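Long-range contacts in maltose-binding protein MalE1 (Thermotoga maritima, PDB 6DTU), which binds maltotetraose and probably delivers maltose-type sugars to a membrane transporter: residues Lys85-Thr90 against Pro303-Val308; Tyr106-Ile111 against Pro259-Gln264; Ala110-Tyr115 against Val319-Ser324. All blocks are in the same frame, centred on the assembly; numbering follows the deposited sequence. Where two conformers were deposited one is given.

Contact 1 (Lys85-Thr90 against Pro303-Val308); sequences KNFYET and PSRKDV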
loop_
_atom_site.group_PDB
_atom_site.type_symbol
_atom_site.label_atom_id
_atom_site.label_comp_id
_atom_site.label_asym_id
_atom_site.label_seq_id
_atom_site.Cartn_x
_atom_site.Cartn_y
_atom_site.Cartn_z
ATOM N N LYS A 85 -23.131 0.603 -7.929
ATOM C CA LYS A 85 -22.815 1.046 -9.290
ATOM C C LYS A 85 -21.849 2.222 -9.314
ATOM O O LYS A 85 -21.202 2.476 -10.339
ATOM C CB LYS A 85 -24.096 1.423 -10.040
ATOM C CG LYS A 85 -24.723 2.723 -9.532
ATOM C CD LYS A 85 -26.049 3.010 -10.214
ATOM C CE LYS A 85 -26.684 4.284 -9.711
ATOM N NZ LYS A 85 -25.855 5.489 -9.992
ATOM N N ASN A 86 -21.727 2.944 -8.216
ATOM C CA ASN A 86 -20.939 4.164 -8.253
ATOM C C ASN A 86 -19.458 3.935 -8.047
ATOM O O ASN A 86 -18.685 4.894 -8.125
ATOM C CB ASN A 86 -21.481 5.161 -7.235
ATOM C CG ASN A 86 -22.901 5.555 -7.551
ATOM O OD1 ASN A 86 -23.197 5.961 -8.677
ATOM N ND2 ASN A 86 -23.788 5.453 -6.569
ATOM N N PHE A 87 -19.047 2.706 -7.775
ATOM C CA PHE A 87 -17.647 2.395 -7.553
ATOM C C PHE A 87 -17.062 1.732 -8.788
ATOM O O PHE A 87 -17.746 0.969 -9.475
ATOM C CB PHE A 87 -17.507 1.487 -6.325
ATOM C CG PHE A 87 -17.807 2.208 -5.050
ATOM C CD1 PHE A 87 -16.783 2.768 -4.317
ATOM C CD2 PHE A 87 -19.114 2.427 -4.639
ATOM C CE1 PHE A 87 -17.048 3.470 -3.161
ATOM C CE2 PHE A 87 -19.387 3.137 -3.492
ATOM C CZ PHE A 87 -18.354 3.654 -2.749
ATOM N N TYR A 88 -15.794 2.023 -9.070
ATOM C CA TYR A 88 -15.144 1.390 -10.212
ATOM C C TYR A 88 -15.109 -0.116 -10.014
ATOM O O TYR A 88 -14.825 -0.610 -8.921
ATOM C CB TYR A 88 -13.723 1.924 -10.394
ATOM C CG TYR A 88 -13.611 3.248 -11.139
ATOM C CD1 TYR A 88 -13.751 3.310 -12.518
ATOM C CD2 TYR A 88 -13.366 4.424 -10.462
ATOM C CE1 TYR A 88 -13.646 4.514 -13.203
ATOM C CE2 TYR A 88 -13.261 5.641 -11.140
ATOM C CZ TYR A 88 -13.395 5.676 -12.503
ATOM O OH TYR A 88 -13.299 6.872 -13.172
ATOM N N GLU A 89 -15.444 -0.852 -11.065
ATOM C CA GLU A 89 -15.451 -2.306 -10.942
ATOM C C GLU A 89 -14.073 -2.876 -10.645
ATOM O O GLU A 89 -13.978 -3.906 -9.980
ATOM C CB GLU A 89 -16.074 -2.963 -12.167
ATOM C CG GLU A 89 -17.551 -2.615 -12.285
ATOM C CD GLU A 89 -18.340 -3.640 -13.084
ATOM O OE1 GLU A 89 -18.162 -3.694 -14.320
ATOM O OE2 GLU A 89 -19.129 -4.398 -12.479
ATOM N N THR A 90 -13.005 -2.255 -11.151
ATOM C CA THR A 90 -11.657 -2.686 -10.773
ATOM C C THR A 90 -11.438 -2.624 -9.259
ATOM O O THR A 90 -10.831 -3.528 -8.670
ATOM C CB THR A 90 -10.617 -1.849 -11.514
ATOM O OG1 THR A 90 -10.858 -0.452 -11.276
ATOM C CG2 THR A 90 -10.637 -2.176 -13.004
ATOM N N PRO A 303 -9.338 8.180 -5.386
ATOM C CA PRO A 303 -10.673 7.678 -5.000
ATOM C C PRO A 303 -11.238 6.592 -5.904
ATOM O O PRO A 303 -11.127 6.659 -7.126
ATOM C CB PRO A 303 -11.543 8.940 -4.999
ATOM C CG PRO A 303 -10.551 10.036 -4.604
ATOM C CD PRO A 303 -9.262 9.651 -5.313
ATOM N N SER A 304 -11.840 5.575 -5.276
ATOM C CA SER A 304 -12.463 4.462 -5.989
ATOM C C SER A 304 -13.902 4.716 -6.393
ATOM O O SER A 304 -14.416 4.002 -7.261
ATOM C CB SER A 304 -12.363 3.163 -5.187
ATOM O OG SER A 304 -11.015 2.748 -5.079
ATOM N N ARG A 305 -14.563 5.705 -5.804
ATOM C CA ARG A 305 -15.913 6.032 -6.215
ATOM C C ARG A 305 -15.746 6.989 -7.391
ATOM O O ARG A 305 -15.026 7.985 -7.285
ATOM C CB ARG A 305 -16.639 6.725 -5.059
ATOM C CG ARG A 305 -18.083 7.041 -5.405
ATOM C CD ARG A 305 -18.962 7.511 -4.271
ATOM N NE ARG A 305 -20.083 8.135 -4.938
ATOM C CZ ARG A 305 -21.360 7.810 -4.798
ATOM N NH1 ARG A 305 -21.750 6.858 -3.952
ATOM N NH2 ARG A 305 -22.244 8.457 -5.526
ATOM N N LYS A 306 -16.379 6.654 -8.523
ATOM C CA LYS A 306 -16.072 7.332 -9.787
ATOM C C LYS A 306 -16.346 8.835 -9.714
ATOM O O LYS A 306 -15.522 9.651 -10.150
ATOM C CB LYS A 306 -16.877 6.682 -10.917
ATOM C CG LYS A 306 -16.753 7.330 -12.298
ATOM C CD LYS A 306 -17.686 6.650 -13.325
ATOM C CE LYS A 306 -19.130 7.082 -13.096
ATOM N NZ LYS A 306 -20.078 6.164 -13.742
ATOM N N ASP A 307 -17.481 9.220 -9.138
ATOM C CA ASP A 307 -17.820 10.633 -9.085
ATOM C C ASP A 307 -16.962 11.434 -8.109
ATOM O O ASP A 307 -17.003 12.671 -8.142
ATOM C CB ASP A 307 -19.330 10.875 -8.924
ATOM C CG ASP A 307 -19.935 10.241 -7.687
ATOM O OD1 ASP A 307 -19.184 9.898 -6.750
ATOM O OD2 ASP A 307 -21.191 10.128 -7.648
ATOM N N VAL A 308 -16.278 10.769 -7.186
ATOM C CA VAL A 308 -15.315 11.430 -6.323
ATOM C C VAL A 308 -13.973 11.580 -7.033
ATOM O O VAL A 308 -13.334 12.639 -6.957
ATOM C CB VAL A 308 -15.216 10.676 -4.984
ATOM C CG1 VAL A 308 -14.108 11.289 -4.131
ATOM C CG2 VAL A 308 -16.588 10.728 -4.281
HETATM O O HOH W 1 -19.673 7.383 -8.870
HETATM O O HOH W 2 -14.143 9.338 -12.674
#
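Asn86 O is gripped by two hydrogen bonds. Lys306 N donates to it at 2.9 Å, nearly along the C=O axis, and a water donates from 2.8 Å while accepting from Asp307 N. Arg305 CA-H makes a third, softer approach. Two residues on, Tyr88 N reaches Ser304 O at 3.0 Å with an almost straight N-H...O angle of 175°. These two backbone bonds flank a single beta bridge between Phe87 and Arg305, set where both chains are about to turn into helices: Tyr88 and Arg305 are each N-cap residues, of helices 89-94 and 306-312. Arg305 runs extended, CG anti to its backbone N (chi1 -177°). Its CB lies over one face of the Phe87 ring as a CH-pi contact, 4.2 Å from the centroid, and farther out one face of its guanidinium lies against Asn86 CB, which is 3.6 Å from Arg305 CZ. The guanidinium is held flat side-on: NE and NH2 each donate to one oxygen of Asp307, on the syn lone pairs, with NE to OD1 at 2.7 Å, while NH1 pairs with Asp83 and Ala287 O. An alanine here, lacking the guanidinium that Asp307 and Asp83 share, would probably loosen the packing on Asn86 and Phe87 and disturb how the two acids are held. Lys306 CB sits over the Tyr88 ring, 4.1 Å from its centroid, and a second water joins Tyr88 OH to Lys306 O.

Contact 2 (Tyr106-Ile111 against Pro259-Gln264); sequences YAMEAI and PFVGVQ. With GLC (alpha-D-glucopyranose), chain C.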
loop_
_atom_site.group_PDB
_atom_site.type_symbol
_atom_site.label_atom_id
_atom_site.label_comp_id
_atom_site.label_asym_id
_atom_site.label_seq_id
_atom_site.Cartn_x
_atom_site.Cartn_y
_atom_site.Cartn_z
ATOM N N TYR A 106 -12.338 2.494 -0.885
ATOM C CA TYR A 106 -12.389 3.948 -0.908
ATOM C C TYR A 106 -11.317 4.584 -1.783
ATOM O O TYR A 106 -11.481 5.744 -2.180
ATOM C CB TYR A 106 -12.373 4.537 0.517
ATOM C CG TYR A 106 -11.027 4.610 1.227
ATOM C CD1 TYR A 106 -10.186 5.697 1.060
ATOM C CD2 TYR A 106 -10.649 3.630 2.135
ATOM C CE1 TYR A 106 -8.975 5.764 1.715
ATOM C CE2 TYR A 106 -9.445 3.698 2.797
ATOM C CZ TYR A 106 -8.627 4.775 2.588
ATOM O OH TYR A 106 -7.423 4.843 3.264
ATOM N N ALA A 107 -10.246 3.871 -2.108
ATOM C CA ALA A 107 -9.182 4.464 -2.910
ATOM C C ALA A 107 -8.267 3.376 -3.435
ATOM O O ALA A 107 -8.164 2.293 -2.849
ATOM C CB ALA A 107 -8.331 5.440 -2.086
ATOM N N MET A 108 -7.598 3.675 -4.537
ATOM C CA MET A 108 -6.433 2.907 -4.958
ATOM C C MET A 108 -5.176 3.751 -4.775
ATOM O O MET A 108 -5.234 4.939 -4.440
ATOM C CB MET A 108 -6.565 2.390 -6.397
ATOM C CG MET A 108 -6.535 3.481 -7.424
ATOM S SD MET A 108 -6.494 2.854 -9.124
ATOM C CE MET A 108 -4.725 2.775 -9.424
ATOM N N GLU A 109 -4.024 3.116 -4.979
ATOM C CA GLU A 109 -2.771 3.781 -4.654
ATOM C C GLU A 109 -1.619 3.024 -5.296
ATOM O O GLU A 109 -1.741 1.844 -5.646
ATOM C CB GLU A 109 -2.550 3.819 -3.136
ATOM C CG GLU A 109 -2.425 2.407 -2.552
ATOM C CD GLU A 109 -2.592 2.350 -1.057
ATOM O OE1 GLU A 109 -3.001 3.357 -0.453
ATOM O OE2 GLU A 109 -2.296 1.283 -0.491
ATOM N N ALA A 110 -0.487 3.718 -5.429
ATOM C CA ALA A 110 0.786 3.101 -5.776
ATOM C C ALA A 110 1.878 4.044 -5.311
ATOM O O ALA A 110 1.685 5.264 -5.284
ATOM C CB ALA A 110 0.920 2.910 -7.289
ATOM N N ILE A 111 3.024 3.465 -4.938
ATOM C CA ILE A 111 4.156 4.312 -4.565
ATOM C C ILE A 111 4.709 5.016 -5.802
ATOM O O ILE A 111 4.482 4.603 -6.941
ATOM C CB ILE A 111 5.254 3.565 -3.784
ATOM C CG1 ILE A 111 5.882 2.431 -4.590
ATOM C CG2 ILE A 111 4.665 2.973 -2.494
ATOM C CD1 ILE A 111 6.841 1.548 -3.750
ATOM N N PRO A 259 5.355 -0.375 -9.945
ATOM C CA PRO A 259 4.992 -0.592 -8.538
ATOM C C PRO A 259 3.754 -1.473 -8.377
ATOM O O PRO A 259 2.947 -1.649 -9.284
ATOM C CB PRO A 259 4.685 0.833 -8.050
ATOM C CG PRO A 259 4.192 1.544 -9.282
ATOM C CD PRO A 259 5.031 0.991 -10.391
ATOM N N PHE A 260 3.613 -2.024 -7.176
ATOM C CA PHE A 260 2.339 -2.620 -6.799
ATOM C C PHE A 260 1.225 -1.583 -6.878
ATOM O O PHE A 260 1.411 -0.406 -6.551
ATOM C CB PHE A 260 2.408 -3.131 -5.355
ATOM C CG PHE A 260 2.905 -4.555 -5.195
ATOM C CD1 PHE A 260 2.324 -5.625 -5.875
ATOM C CD2 PHE A 260 3.939 -4.829 -4.321
ATOM C CE1 PHE A 260 2.799 -6.947 -5.676
ATOM C CE2 PHE A 260 4.411 -6.110 -4.140
ATOM C CZ PHE A 260 3.839 -7.165 -4.807
ATOM N N VAL A 261 0.046 -2.026 -7.301
ATOM C CA VAL A 261 -1.174 -1.238 -7.159
ATOM C C VAL A 261 -2.022 -1.848 -6.049
ATOM O O VAL A 261 -2.243 -3.066 -6.027
ATOM C CB VAL A 261 -1.924 -1.121 -8.496
ATOM C CG1 VAL A 261 -3.306 -0.492 -8.306
ATOM C CG2 VAL A 261 -1.076 -0.314 -9.471
ATOM N N GLY A 262 -2.428 -1.021 -5.087
ATOM C CA GLY A 262 -3.226 -1.480 -3.962
ATOM C C GLY A 262 -4.561 -0.762 -3.923
ATOM O O GLY A 262 -4.680 0.369 -4.388
ATOM N N VAL A 263 -5.571 -1.435 -3.377
ATOM C CA VAL A 263 -6.877 -0.823 -3.146
ATOM C C VAL A 263 -7.154 -0.897 -1.652
ATOM O O VAL A 263 -6.930 -1.941 -1.032
ATOM C CB VAL A 263 -7.990 -1.491 -3.982
ATOM C CG1 VAL A 263 -9.276 -0.711 -3.836
ATOM C CG2 VAL A 263 -7.570 -1.559 -5.455
ATOM N N GLN A 264 -7.561 0.225 -1.061
ATOM C CA GLN A 264 -7.862 0.320 0.367
ATOM C C GLN A 264 -9.374 0.342 0.529
ATOM O O GLN A 264 -10.078 0.936 -0.295
ATOM C CB GLN A 264 -7.286 1.618 0.955
ATOM C CG GLN A 264 -5.764 1.716 0.937
ATOM C CD GLN A 264 -5.127 0.910 2.045
ATOM O OE1 GLN A 264 -5.696 0.750 3.130
ATOM N NE2 GLN A 264 -3.928 0.406 1.790
HETATM C C1 GLC C . 1.253 0.997 2.644
HETATM C C2 GLC C . 0.399 0.282 1.663
HETATM C C3 GLC C . 0.210 -1.115 2.045
HETATM C C4 GLC C . 1.537 -1.835 2.173
HETATM C C5 GLC C . 2.494 -1.105 3.162
HETATM C C6 GLC C . 3.836 -1.610 3.113
HETATM O O2 GLC C . -0.912 0.919 1.695
HETATM O O3 GLC C . -0.543 -1.838 1.001
HETATM O O4 GLC C . 1.324 -3.177 2.735
HETATM O O5 GLC C . 2.563 0.344 2.696
HETATM O O6 GLC C . 4.543 -1.119 4.240
HETATM O O HOH W 3 2.912 0.616 -4.586
#
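The Glu109 carboxylate and the Gln264 amide cross obliquely, their planes 45° apart, so that Gln264 NE2, with Glu109 OE2 close to the amide plane, comes to OE2 from above the carboxylate plane at 2.9 Å. The same OE2 accepts the glucose O2 hydroxyl at 2.6 Å, while OE1 is held in a salt bridge by Arg301. Two donors therefore share one oxygen, and the nearby arginine would probably help keep the carboxylate ionised. The Tyr106 ring stands beside Gln264, pointing the same way, with CE2 3.5 Å from Gln264 CB; its hydroxyl is hydrogen-bonded to Asp299 and Gln13. Behind these groups the strands run antiparallel, 170° between their directions. Ala107 pairs with Gln264 and Glu109 with Gly262 as hydrogen-bonded pairs, with Met108 and Val263 a non-hydrogen-bonded pair between them. Gln264 N to Ala107 O, at 2.8 Å, is nearly along the C=O axis, whereas Glu109 N to Gly262 O is weak. On the sheet face away from the sugar, Met108 CE meets Val261 CG1 at 3.7 Å. Past the paired part the chains spread: a water bridges Ile111 N and Phe260 O, and Ile111 CG1 slides past Pro259 CB at 4.0 Å. At the other end Tyr106 and Ala107 both face Gln264, whose O takes the Tyr106 N-H at 2.8 Å, a classic beta bulge. Glu109 and Gln264, which project from the same face of this sheet, form part of the maltotetraose pocket of a periplasmic binding protein.

Contact 3 (Ala110-Tyr115 against Val319-Ser324); sequences AIALIY and VGFTLS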
loop_
_atom_site.group_PDB
_atom_site.type_symbol
_atom_site.label_atom_id
_atom_site.label_comp_id
_atom_site.label_asym_id
_atom_site.label_seq_id
_atom_site.Cartn_x
_atom_site.Cartn_y
_atom_site.Cartn_z
ATOM N N ALA A 110 -0.487 3.718 -5.429
ATOM C CA ALA A 110 0.786 3.101 -5.776
ATOM C C ALA A 110 1.878 4.044 -5.311
ATOM O O ALA A 110 1.685 5.264 -5.284
ATOM C CB ALA A 110 0.920 2.910 -7.289
ATOM N N ILE A 111 3.024 3.465 -4.938
ATOM C CA ILE A 111 4.156 4.312 -4.565
ATOM C C ILE A 111 4.709 5.016 -5.802
ATOM O O ILE A 111 4.482 4.603 -6.941
ATOM C CB ILE A 111 5.254 3.565 -3.784
ATOM C CG1 ILE A 111 5.882 2.431 -4.590
ATOM C CG2 ILE A 111 4.665 2.973 -2.494
ATOM C CD1 ILE A 111 6.841 1.548 -3.750
ATOM N N ALA A 112 5.406 6.124 -5.561
ATOM C CA ALA A 112 5.934 6.995 -6.599
ATOM C C ALA A 112 7.134 7.735 -6.030
ATOM O O ALA A 112 7.474 7.603 -4.846
ATOM C CB ALA A 112 4.875 7.996 -7.086
ATOM N N LEU A 113 7.809 8.503 -6.876
ATOM C CA LEU A 113 8.856 9.381 -6.377
ATOM C C LEU A 113 8.197 10.618 -5.790
ATOM O O LEU A 113 7.451 11.323 -6.475
ATOM C CB LEU A 113 9.816 9.783 -7.488
ATOM C CG LEU A 113 11.006 10.642 -7.096
ATOM C CD1 LEU A 113 12.034 9.803 -6.379
ATOM C CD2 LEU A 113 11.585 11.233 -8.383
ATOM N N ILE A 114 8.423 10.849 -4.502
ATOM C CA ILE A 114 8.012 12.072 -3.831
ATOM C C ILE A 114 9.284 12.854 -3.559
ATOM O O ILE A 114 10.249 12.307 -3.018
ATOM C CB ILE A 114 7.275 11.774 -2.516
ATOM C CG1 ILE A 114 6.074 10.879 -2.791
ATOM C CG2 ILE A 114 6.815 13.089 -1.860
ATOM C CD1 ILE A 114 5.415 10.426 -1.531
ATOM N N TYR A 115 9.318 14.109 -3.980
ATOM C CA TYR A 115 10.563 14.854 -3.891
ATOM C C TYR A 115 10.345 16.242 -3.303
ATOM O O TYR A 115 9.285 16.852 -3.470
ATOM C CB TYR A 115 11.276 14.916 -5.261
ATOM C CG TYR A 115 10.449 15.610 -6.337
ATOM C CD1 TYR A 115 10.691 16.940 -6.667
ATOM C CD2 TYR A 115 9.404 14.946 -6.990
ATOM C CE1 TYR A 115 9.934 17.588 -7.634
ATOM C CE2 TYR A 115 8.642 15.582 -7.973
ATOM C CZ TYR A 115 8.919 16.912 -8.288
ATOM O OH TYR A 115 8.171 17.578 -9.248
ATOM N N VAL A 319 -2.631 13.408 -10.152
ATOM C CA VAL A 319 -2.048 13.172 -11.468
ATOM C C VAL A 319 -0.742 12.390 -11.356
ATOM O O VAL A 319 -0.517 11.428 -12.100
ATOM C CB VAL A 319 -1.893 14.505 -12.221
ATOM C CG1 VAL A 319 -1.096 14.326 -13.519
ATOM C CG2 VAL A 319 -3.269 15.068 -12.513
ATOM N N GLY A 320 0.108 12.754 -10.393
ATOM C CA GLY A 320 1.393 12.075 -10.251
ATOM C C GLY A 320 1.264 10.613 -9.848
ATOM O O GLY A 320 1.928 9.735 -10.414
ATOM N N PHE A 321 0.427 10.330 -8.848
ATOM C CA PHE A 321 0.270 8.941 -8.439
ATOM C C PHE A 321 -0.426 8.110 -9.511
ATOM O O PHE A 321 -0.117 6.925 -9.659
ATOM C CB PHE A 321 -0.456 8.850 -7.083
ATOM C CG PHE A 321 0.405 9.268 -5.910
ATOM C CD1 PHE A 321 1.503 8.515 -5.522
ATOM C CD2 PHE A 321 0.129 10.436 -5.220
ATOM C CE1 PHE A 321 2.302 8.913 -4.461
ATOM C CE2 PHE A 321 0.932 10.839 -4.163
ATOM C CZ PHE A 321 2.011 10.078 -3.793
ATOM N N THR A 322 -1.354 8.713 -10.261
ATOM C CA THR A 322 -2.003 8.012 -11.362
ATOM C C THR A 322 -0.991 7.631 -12.437
ATOM O O THR A 322 -1.011 6.504 -12.940
ATOM C CB THR A 322 -3.127 8.899 -11.915
ATOM O OG1 THR A 322 -4.109 9.105 -10.891
ATOM C CG2 THR A 322 -3.813 8.270 -13.099
ATOM N N LEU A 323 -0.085 8.549 -12.786
ATOM C CA LEU A 323 0.983 8.223 -13.729
ATOM C C LEU A 323 1.819 7.047 -13.240
ATOM O O LEU A 323 2.219 6.184 -14.027
ATOM C CB LEU A 323 1.876 9.444 -13.952
ATOM C CG LEU A 323 1.321 10.577 -14.820
ATOM C CD1 LEU A 323 2.333 11.705 -14.924
ATOM C CD2 LEU A 323 0.925 10.068 -16.205
ATOM N N SER A 324 2.118 7.009 -11.940
ATOM C CA SER A 324 2.914 5.910 -11.407
ATOM C C SER A 324 2.127 4.609 -11.442
ATOM O O SER A 324 2.649 3.571 -11.875
ATOM C CB SER A 324 3.395 6.241 -9.983
ATOM O OG SER A 324 4.257 5.225 -9.480
#
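Phe321 leaves helix 316-326 with CG anti to its carbonyl carbon (chi1 -73°), which swings the ring from its CB across to segment 110-115. CD1 is the first ring atom to touch, 3.3 Å from Ala110 O and 3.8 Å from Ala112 CB. CE1 stays beside the same methyl, so one ring side runs past Ala112. At the tip, CZ meets Ile114 CD1 at 4.1 Å; that methyl lies at the ring edge, near its plane. Elsewhere the ring touches Val245 of the neighbouring strand 243-246 and the loop residue Pro230. One helical turn further on, Ser324 turns its CB to Ala112 CB, 3.7 Å away. Its OG, anti to the backbone N (chi1 -176°), donates to Ile111 O at 2.6 Å, in the carbonyl plane. The segments of strand and helix run roughly antiparallel at 148°, their axes 8.6 Å apart, and Ala112 presents a methyl to both Phe321 and Ser324. Helix 316-326 thus packs beside strand 112-116, a member of a four-stranded mixed sheet, just where the chain enters it from strand 100-109. In this largely apolar setting the one directional bond, Ser324 OG to Ile111 O, probably sets how the helix sits against the start of the strand, while Ala110 O, buried against the phenyl ring with no hydrogen-bond partner in the model, probably carries a small polar cost.

How the contacts relate
Contact 2 lies deepest, about 6 Å from the chain centre to its own centre, with ten of its twelve touching residues buried; contact 3 is also buried, while contact 1 lies farther out, at about 19 Å, and is partly open. Contacts 2 and 3 share Ala110 and Ile111, as the chain passes from strand 100-109 to strand 112-116, and Pro259 CG packs on Ser324 O between them. Contact 1 joins contact 2 through Ser304 N, probably hydrogen-bonded to Tyr106 O. The chemistry differs with place in the fold: waters and a salt-bridged arginine at contact 1, backbone pairing and a sugar-binding acid at contact 2, mostly apolar helix-on-strand packing at contact 3.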